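Local coordinates for protein NADP-dependent 2-hydroxyacid dehydrogenase (Rhizobium etli, PDB 4XCV) that probably catalyses the NADP-dependent interconversion of 2-hydroxyacids and 2-oxoacids, as a member of the D-isomer-specific 2-hydroxyacid dehydrogenase family, and binds NADPH, at residues 69-74 with 294-299; 158-163 with 177-182. One frame throughout, in Å; residues are numbered along the deposited sequence.

Contact 1. Residues 69-74 with 294-299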
ATOM      1  N   VAL A  69     -15.724 -24.649  27.782  1.00 14.59           N
ATOM      2  CA  VAL A  69     -14.925 -23.716  26.999  1.00 14.60           C
ATOM      3  C   VAL A  69     -15.729 -22.444  26.851  1.00 14.15           C
ATOM      4  O   VAL A  69     -16.939 -22.489  26.587  1.00 14.69           O
ATOM      5  CB  VAL A  69     -14.559 -24.242  25.581  1.00 14.12           C
ATOM      6  CG1 VAL A  69     -13.554 -23.275  24.940  1.00 14.18           C
ATOM      7  CG2 VAL A  69     -14.010 -25.669  25.639  1.00 15.01           C
ATOM      8  N   ILE A  70     -15.041 -21.313  26.984  1.00 14.52           N
ATOM      9  CA  ILE A  70     -15.578 -20.014  26.613  1.00 14.29           C
ATOM     10  C   ILE A  70     -14.916 -19.519  25.318  1.00 13.50           C
ATOM     11  O   ILE A  70     -13.677 -19.539  25.212  1.00 14.14           O
ATOM     12  CB  ILE A  70     -15.351 -18.968  27.738  1.00 16.32           C
ATOM     13  CG1 ILE A  70     -16.209 -19.323  28.950  1.00 18.36           C
ATOM     14  CG2 ILE A  70     -15.609 -17.547  27.273  1.00 16.51           C
ATOM     15  CD1 ILE A  70     -15.728 -18.680  30.212  1.00 20.62           C
ATOM     16  N   PHE A  71     -15.744 -19.058  24.384  1.00 12.87           N
ATOM     17  CA  PHE A  71     -15.290 -18.455  23.159  1.00 12.88           C
ATOM     18  C   PHE A  71     -15.576 -16.988  23.189  1.00 13.72           C
ATOM     19  O   PHE A  71     -16.718 -16.559  23.376  1.00 13.86           O
ATOM     20  CB  PHE A  71     -15.951 -19.107  21.946  1.00 12.14           C
ATOM     21  CG  PHE A  71     -15.603 -20.556  21.780  1.00 12.07           C
ATOM     22  CD1 PHE A  71     -14.461 -20.889  21.080  1.00 12.10           C
ATOM     23  CD2 PHE A  71     -16.360 -21.564  22.333  1.00 12.07           C
ATOM     24  CE1 PHE A  71     -14.090 -22.211  20.911  1.00 12.48           C
ATOM     25  CE2 PHE A  71     -16.011 -22.900  22.160  1.00 12.23           C
ATOM     26  CZ  PHE A  71     -14.874 -23.220  21.435  1.00 12.47           C
ATOM     27  N   SER A  72     -14.530 -16.176  23.035  1.00 14.66           N
ATOM     28  CA  SER A  72     -14.733 -14.748  22.849  1.00 16.39           C
ATOM     29  C   SER A  72     -15.406 -14.467  21.519  1.00 16.89           C
ATOM     30  O   SER A  72     -15.086 -15.065  20.496  1.00 16.57           O
ATOM     31  CB  SER A  72     -13.379 -14.020  22.902  1.00 17.34           C
ATOM     32  OG  SER A  72     -13.635 -12.628  22.791  1.00 19.15           O
ATOM     33  N   GLY A  73     -16.356 -13.535  21.522  1.00 17.82           N
ATOM     34  CA  GLY A  73     -16.962 -13.060  20.302  1.00 18.78           C
ATOM     35  C   GLY A  73     -16.166 -12.044  19.546  1.00 20.67           C
ATOM     36  O   GLY A  73     -16.543 -11.614  18.452  1.00 23.17           O
ATOM     37  N   GLY A  74     -15.057 -11.645  20.159  1.00 20.93           N
ATOM     38  CA  GLY A  74     -14.124 -10.675  19.587  1.00 22.63           C
ATOM     39  C   GLY A  74     -12.716 -11.169  19.549  1.00 21.87           C
ATOM     40  O   GLY A  74     -12.352 -12.163  20.188  1.00 21.38           O
ATOM     41  N   PHE A 294     -18.630 -17.742  13.786  1.00 13.90           N
ATOM     42  CA  PHE A 294     -19.315 -18.997  14.014  1.00 13.65           C
ATOM     43  C   PHE A 294     -18.573 -20.134  13.364  1.00 13.03           C
ATOM     44  O   PHE A 294     -18.449 -21.179  13.961  1.00 12.02           O
ATOM     45  CB  PHE A 294     -20.779 -18.867  13.552  1.00 14.71           C
ATOM     46  CG  PHE A 294     -21.498 -17.865  14.357  1.00 16.29           C
ATOM     47  CD1 PHE A 294     -22.046 -18.243  15.552  1.00 17.69           C
ATOM     48  CD2 PHE A 294     -21.477 -16.517  14.032  1.00 19.32           C
ATOM     49  CE1 PHE A 294     -22.616 -17.331  16.388  1.00 19.25           C
ATOM     50  CE2 PHE A 294     -22.045 -15.591  14.877  1.00 20.38           C
ATOM     51  CZ  PHE A 294     -22.632 -16.029  16.053  1.00 20.05           C
ATOM     52  N   ARG A 295     -18.024 -19.937  12.173  1.00 13.81           N
ATOM     53  CA  ARG A 295     -17.188 -20.972  11.602  1.00 13.97           C
ATOM     54  C   ARG A 295     -15.971 -21.305  12.475  1.00 13.18           C
ATOM     55  O   ARG A 295     -15.598 -22.472  12.645  1.00 12.61           O
ATOM     56  CB  ARG A 295     -16.700 -20.570  10.205  1.00 15.43           C
ATOM     57  CG  ARG A 295     -17.768 -20.393   9.161  1.00 16.78           C
ATOM     58  CD  ARG A 295     -18.638 -21.614   8.946  1.00 17.32           C
ATOM     59  NE  ARG A 295     -19.768 -21.657   9.884  1.00 16.93           N
ATOM     60  CZ  ARG A 295     -20.865 -20.915   9.824  1.00 17.65           C
ATOM     61  NH1 ARG A 295     -21.829 -21.085  10.743  1.00 17.56           N
ATOM     62  NH2 ARG A 295     -21.046 -20.018   8.839  1.00 19.26           N
ATOM     63  N   HIS A 296     -15.384 -20.264  13.056  1.00 13.17           N
ATOM     64  CA  HIS A 296     -14.234 -20.444  13.972  1.00 12.98           C
ATOM     65  C   HIS A 296     -14.607 -21.263  15.214  1.00 12.01           C
ATOM     66  O   HIS A 296     -13.901 -22.195  15.619  1.00 11.68           O
ATOM     67  CB  HIS A 296     -13.711 -19.028  14.337  1.00 13.68           C
ATOM     68  CG  HIS A 296     -13.045 -18.931  15.669  1.00 14.85           C
ATOM     69  ND1 HIS A 296     -11.747 -19.305  15.898  1.00 16.36           N
ATOM     70  CD2 HIS A 296     -13.521 -18.467  16.852  1.00 15.63           C
ATOM     71  CE1 HIS A 296     -11.442 -19.067  17.164  1.00 15.47           C
ATOM     72  NE2 HIS A 296     -12.513 -18.581  17.768  1.00 16.33           N
ATOM     73  N   VAL A 297     -15.737 -20.923  15.825  1.00 11.32           N
ATOM     74  CA  VAL A 297     -16.154 -21.610  17.029  1.00 10.98           C
ATOM     75  C   VAL A 297     -16.463 -23.079  16.712  1.00 10.71           C
ATOM     76  O   VAL A 297     -16.074 -24.015  17.431  1.00 10.47           O
ATOM     77  CB  VAL A 297     -17.357 -20.936  17.727  1.00 11.33           C
ATOM     78  CG1 VAL A 297     -17.827 -21.808  18.852  1.00 11.33           C
ATOM     79  CG2 VAL A 297     -16.973 -19.548  18.223  1.00 12.07           C
ATOM     80  N   GLU A 298     -17.194 -23.288  15.611  1.00 10.66           N
ATOM     81  CA  GLU A 298     -17.525 -24.649  15.174  1.00 10.82           C
ATOM     82  C   GLU A 298     -16.257 -25.510  14.959  1.00 11.11           C
ATOM     83  O   GLU A 298     -16.239 -26.675  15.354  1.00 11.47           O
ATOM     84  CB  GLU A 298     -18.352 -24.585  13.891  1.00 11.24           C
ATOM     85  CG  GLU A 298     -19.763 -24.049  14.087  1.00 11.30           C
ATOM     86  CD  GLU A 298     -20.370 -23.616  12.760  1.00 12.47           C
ATOM     87  OE1 GLU A 298     -19.710 -23.780  11.678  1.00 13.96           O
ATOM     88  OE2 GLU A 298     -21.521 -23.114  12.758  1.00 12.68           O
ATOM     89  N   MET A 299     -15.257 -24.930  14.347  1.00 11.74           N
ATOM     90  CA  MET A 299     -14.004 -25.637  14.078  1.00 12.80           C
ATOM     91  C   MET A 299     -13.312 -25.995  15.369  1.00 11.78           C
ATOM     92  O   MET A 299     -12.759 -27.088  15.497  1.00 11.67           O
ATOM     93  CB  MET A 299     -13.072 -24.795  13.224  1.00 15.42           C
ATOM     94  CG  MET A 299     -11.637 -25.258  13.226  1.00 18.21           C
ATOM     95  SD  MET A 299     -10.765 -24.395  11.932  1.00 21.97           S
ATOM     96  CE  MET A 299     -11.589 -22.884  11.872  1.00 20.32           C
TER
HETATM   97  O   HOH W   1     -13.514 -17.402  20.050  1.00 15.60           O
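Two consecutive residues of helix 292-305, His296 and Val297, meet the ring of Phe71 on strand 69-72, and the CA atoms of Phe71 and Val297 stand 6.9 Å apart. Arg295, on the side turned from the strand, grips Glu298 side-on in a salt bridge: NE reaches OE1 of Glu298 at 2.8 Å and NH1 reaches OE2, the latter almost straight at 177°. His296 approaches the Phe71 ring obliquely, with NE2 4.5 Å from CD1 of Phe71. Its firmer link is through a water lying in the plane of the imidazole, 2.8 Å from NE2 of His296 and 2.9 Å from O of Ser72, to which the water donates; the same water sits at the edge of the Phe71 ring. Strand 69-72 belongs to the parallel five-stranded sheet of order 2-1-3-4-5, consistent with the flavodoxin-like substrate-binding domain of this family, and the helix, though far later in the chain, packs against this sheet. Val297 gives the closest approach: CG1 lies over the middle of the Phe71 ring, 3.8 Å from its centroid and 11° off the normal, a CH-pi contact. A chi1 of 173° sets CG1 over the ring and turns the other branch, CG2, to CB of Phe71, 3.9 Å away. Val69 CG1 lies over the opposite face, offset toward the rim, so a valine methyl sits on each face. Glu298 points away from the strand; besides gripping Arg295, its OE2 accepts a hydrogen bond from the backbone N of Phe27.

Contact 2. Residues 158-163 with 177-182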
ATOM      1  N   LYS A 158       5.021  -8.325   5.129  1.00 10.80           N
ATOM      2  CA  LYS A 158       4.570  -7.593   3.939  1.00 10.74           C
ATOM      3  C   LYS A 158       5.228  -6.226   3.814  1.00 10.38           C
ATOM      4  O   LYS A 158       5.599  -5.817   2.694  1.00 10.71           O
ATOM      5  CB  LYS A 158       3.067  -7.552   3.898  1.00 11.22           C
ATOM      6  CG  LYS A 158       2.548  -8.961   3.571  1.00 12.37           C
ATOM      7  CD  LYS A 158       1.114  -9.119   3.893  1.00 12.85           C
ATOM      8  CE  LYS A 158       0.642 -10.450   3.394  1.00 13.02           C
ATOM      9  NZ  LYS A 158      -0.729 -10.693   3.863  1.00 13.52           N
ATOM     10  N   LEU A 159       5.452  -5.568   4.959  1.00  9.73           N
ATOM     11  CA  LEU A 159       6.217  -4.323   4.935  1.00  9.75           C
ATOM     12  C   LEU A 159       7.633  -4.547   4.402  1.00 10.40           C
ATOM     13  O   LEU A 159       8.154  -3.706   3.683  1.00 10.43           O
ATOM     14  CB  LEU A 159       6.272  -3.725   6.351  1.00  9.65           C
ATOM     15  CG  LEU A 159       4.964  -3.126   6.849  1.00  9.43           C
ATOM     16  CD1 LEU A 159       5.041  -2.938   8.357  1.00 10.19           C
ATOM     17  CD2 LEU A 159       4.674  -1.790   6.183  1.00  9.74           C
ATOM     18  N   LYS A 160       8.239  -5.650   4.793  1.00 10.74           N
ATOM     19  CA  LYS A 160       9.592  -5.977   4.314  1.00 12.21           C
ATOM     20  C   LYS A 160       9.607  -6.166   2.826  1.00 12.13           C
ATOM     21  O   LYS A 160      10.492  -5.659   2.145  1.00 12.78           O
ATOM     22  CB  LYS A 160      10.111  -7.230   5.019  1.00 14.09           C
ATOM     23  CG  LYS A 160      10.657  -6.961   6.391  1.00 16.95           C
ATOM     24  CD  LYS A 160      11.987  -6.243   6.360  1.00 20.62           C
ATOM     25  CE  LYS A 160      13.131  -7.225   6.041  1.00 23.91           C
ATOM     26  NZ  LYS A 160      14.325  -6.473   5.560  1.00 27.35           N
ATOM     27  N   VAL A 161       8.618  -6.863   2.295  1.00 11.88           N
ATOM     28  CA  VAL A 161       8.578  -7.086   0.840  1.00 12.33           C
ATOM     29  C   VAL A 161       8.420  -5.742   0.102  1.00 11.60           C
ATOM     30  O   VAL A 161       9.025  -5.524  -0.943  1.00 12.62           O
ATOM     31  CB  VAL A 161       7.423  -8.015   0.474  1.00 13.58           C
ATOM     32  CG1 VAL A 161       7.131  -7.941  -1.004  1.00 15.09           C
ATOM     33  CG2 VAL A 161       7.748  -9.457   0.897  1.00 14.84           C
ATOM     34  N   MET A 162       7.631  -4.813   0.655  1.00 10.64           N
ATOM     35  CA  MET A 162       7.510  -3.521   0.026  1.00 10.82           C
ATOM     36  C   MET A 162       8.784  -2.695   0.073  1.00 11.00           C
ATOM     37  O   MET A 162       8.881  -1.725  -0.663  1.00 11.29           O
ATOM     38  CB  MET A 162       6.334  -2.744   0.664  1.00 10.96           C
ATOM     39  CG  MET A 162       4.957  -3.302   0.326  1.00 11.18           C
ATOM     40  SD  MET A 162       4.671  -3.588  -1.439  1.00 12.03           S
ATOM     41  CE  MET A 162       4.922  -1.933  -2.084  1.00 12.17           C
ATOM     42  N   GLY A 163       9.723  -3.029   0.941  1.00 10.65           N
ATOM     43  CA  GLY A 163      11.030  -2.420   0.927  1.00 11.02           C
ATOM     44  C   GLY A 163      11.388  -1.690   2.214  1.00 10.89           C
ATOM     45  O   GLY A 163      12.496  -1.213   2.339  1.00 11.80           O
ATOM     46  N   GLU A 177      13.797 -13.675  10.742  1.00 22.58           N
ATOM     47  CA  GLU A 177      14.934 -13.386   9.849  1.00 25.12           C
ATOM     48  C   GLU A 177      14.860 -12.057   9.157  1.00 23.72           C
ATOM     49  O   GLU A 177      13.827 -11.694   8.610  1.00 23.21           O
ATOM     50  CB  GLU A 177      15.077 -14.509   8.807  1.00 30.26           C
ATOM     51  CG  GLU A 177      16.373 -14.422   7.980  1.00 35.18           C
ATOM     52  CD  GLU A 177      17.588 -15.064   8.651  1.00 41.09           C
ATOM     53  OE1 GLU A 177      17.697 -15.057   9.904  1.00 46.81           O
ATOM     54  OE2 GLU A 177      18.458 -15.594   7.911  1.00 50.45           O
ATOM     55  N   GLY A 178      15.951 -11.291   9.178  1.00 22.46           N
ATOM     56  CA  GLY A 178      15.986  -9.982   8.536  1.00 22.34           C
ATOM     57  C   GLY A 178      15.376  -8.818   9.258  1.00 20.96           C
ATOM     58  O   GLY A 178      15.283  -7.719   8.708  1.00 22.85           O
ATOM     59  N   VAL A 179      14.906  -9.067  10.491  1.00 19.91           N
ATOM     60  CA  VAL A 179      14.199  -8.089  11.254  1.00 17.93           C
ATOM     61  C   VAL A 179      14.788  -8.075  12.646  1.00 16.64           C
ATOM     62  O   VAL A 179      14.754  -9.081  13.346  1.00 18.50           O
ATOM     63  CB  VAL A 179      12.696  -8.451  11.321  1.00 16.64           C
ATOM     64  CG1 VAL A 179      11.937  -7.493  12.189  1.00 15.13           C
ATOM     65  CG2 VAL A 179      12.095  -8.478   9.913  1.00 17.27           C
ATOM     66  N   GLU A 180      15.361  -6.942  13.031  0.50 16.18           N
ATOM     67  CA  GLU A 180      15.862  -6.777  14.398  1.00 15.58           C
ATOM     68  C   GLU A 180      14.632  -6.799  15.316  0.50 14.15           C
ATOM     69  O   GLU A 180      13.618  -6.167  15.015  0.50 13.20           O
ATOM     70  CB  GLU A 180      16.597  -5.459  14.545  0.50 16.90           C
ATOM     71  CG  GLU A 180      17.908  -5.330  13.784  0.50 18.64           C
ATOM     72  CD  GLU A 180      18.623  -4.052  14.177  0.50 19.69           C
ATOM     73  OE1 GLU A 180      18.366  -2.970  13.572  0.50 22.11           O
ATOM     74  OE2 GLU A 180      19.436  -4.123  15.125  0.50 22.02           O
ATOM     75  N   THR A 181      14.717  -7.572  16.400  1.00 13.45           N
ATOM     76  CA  THR A 181      13.598  -7.702  17.341  1.00 12.70           C
ATOM     77  C   THR A 181      14.071  -7.491  18.755  1.00 12.35           C
ATOM     78  O   THR A 181      15.186  -7.885  19.128  1.00 12.39           O
ATOM     79  CB  THR A 181      12.940  -9.090  17.219  1.00 13.21           C
ATOM     80  OG1 THR A 181      13.928 -10.095  17.332  1.00 14.99           O
ATOM     81  CG2 THR A 181      12.158  -9.207  15.901  1.00 12.91           C
ATOM     82  N   PHE A 182      13.207  -6.867  19.528  1.00 11.50           N
ATOM     83  CA  PHE A 182      13.522  -6.379  20.869  1.00 12.08           C
ATOM     84  C   PHE A 182      12.569  -6.929  21.916  1.00 11.93           C
ATOM     85  O   PHE A 182      11.389  -7.169  21.634  1.00 11.44           O
ATOM     86  CB  PHE A 182      13.444  -4.839  20.834  1.00 12.40           C
ATOM     87  CG  PHE A 182      14.522  -4.216  19.995  1.00 13.41           C
ATOM     88  CD1 PHE A 182      15.779  -3.994  20.520  1.00 14.64           C
ATOM     89  CD2 PHE A 182      14.298  -3.999  18.663  1.00 13.47           C
ATOM     90  CE1 PHE A 182      16.812  -3.528  19.735  1.00 15.50           C
ATOM     91  CE2 PHE A 182      15.317  -3.497  17.851  1.00 14.73           C
ATOM     92  CZ  PHE A 182      16.558  -3.240  18.397  1.00 15.46           C
TER
HETATM   93  O   HOH W   2      14.527  -4.816   7.903  1.00 20.87           O
HETATM   94  O   HOH W   3      16.670  -7.670   6.043  1.00 47.13           O
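The backbones keep their distance, with the CA atoms of Lys160 and Val179 8.6 Å apart, so the span is bridged by the side chain of Lys160, near the end of helix 150-162. That chain bends twice, at chi2 (-72°) and chi3 (-79°), which lays its methylenes beside Val179 and brings its end to the carbonyl of Gly178. CG of Lys160 is 4.1 Å from CG2 of Val179, and the two side chains run past each other in opposite senses. Farther out, CE of Lys160 lies 3.5 Å from O of Gly178. Two waters join the ammonium to this carbonyl: one is 2.7 Å from NZ of Lys160 and 3.0 Å from O of Gly178, accepting from the former and donating to the latter; the other accepts from NZ at 2.9 Å, but its bond to the carbonyl is less certain. Gly178 has a positive phi (80°), and a CB on it would point at the lysine.

The helix, closed by a Schellman motif at Gly163, is the crossover of a right-handed beta-alpha-beta unit between the neighbouring parallel strands 142-146 and 165-169 of the Rossmann-type NAD-binding domain; 180-182 is the next strand outward. Cut back to an alanine here, the Lys160 side chain would probably leave the Gly178 carbonyl without this water-bridged charge and uncover the CG2 branch of Val179. With no direct hydrogen bond across it and just 95 Å² buried, the contact has its polar part relayed by water, while its apolar part is slight.

From the N terminus, the chain first reaches strand 69-72, where contact 1 opens; strand 91-92 soon lines up beside it, and helix 292-305 comes back to it some 220 residues after contact 1 opens. Within this long excursion the chain builds the NAD-binding domain, and there contact 2 closes a much shorter loop, from helix 150-162 through strand 165-169 to the approach to strand 180-182. Contact 2 is therefore enclosed by contact 1 and the two do not cross. Contact 1 ties a helix late in the chain back to the five-stranded sheet; contact 2 joins elements near the edge strand 180-182 of the seven-stranded sheet. Their centres are 32 Å apart, and their nearest atoms about 18 Å.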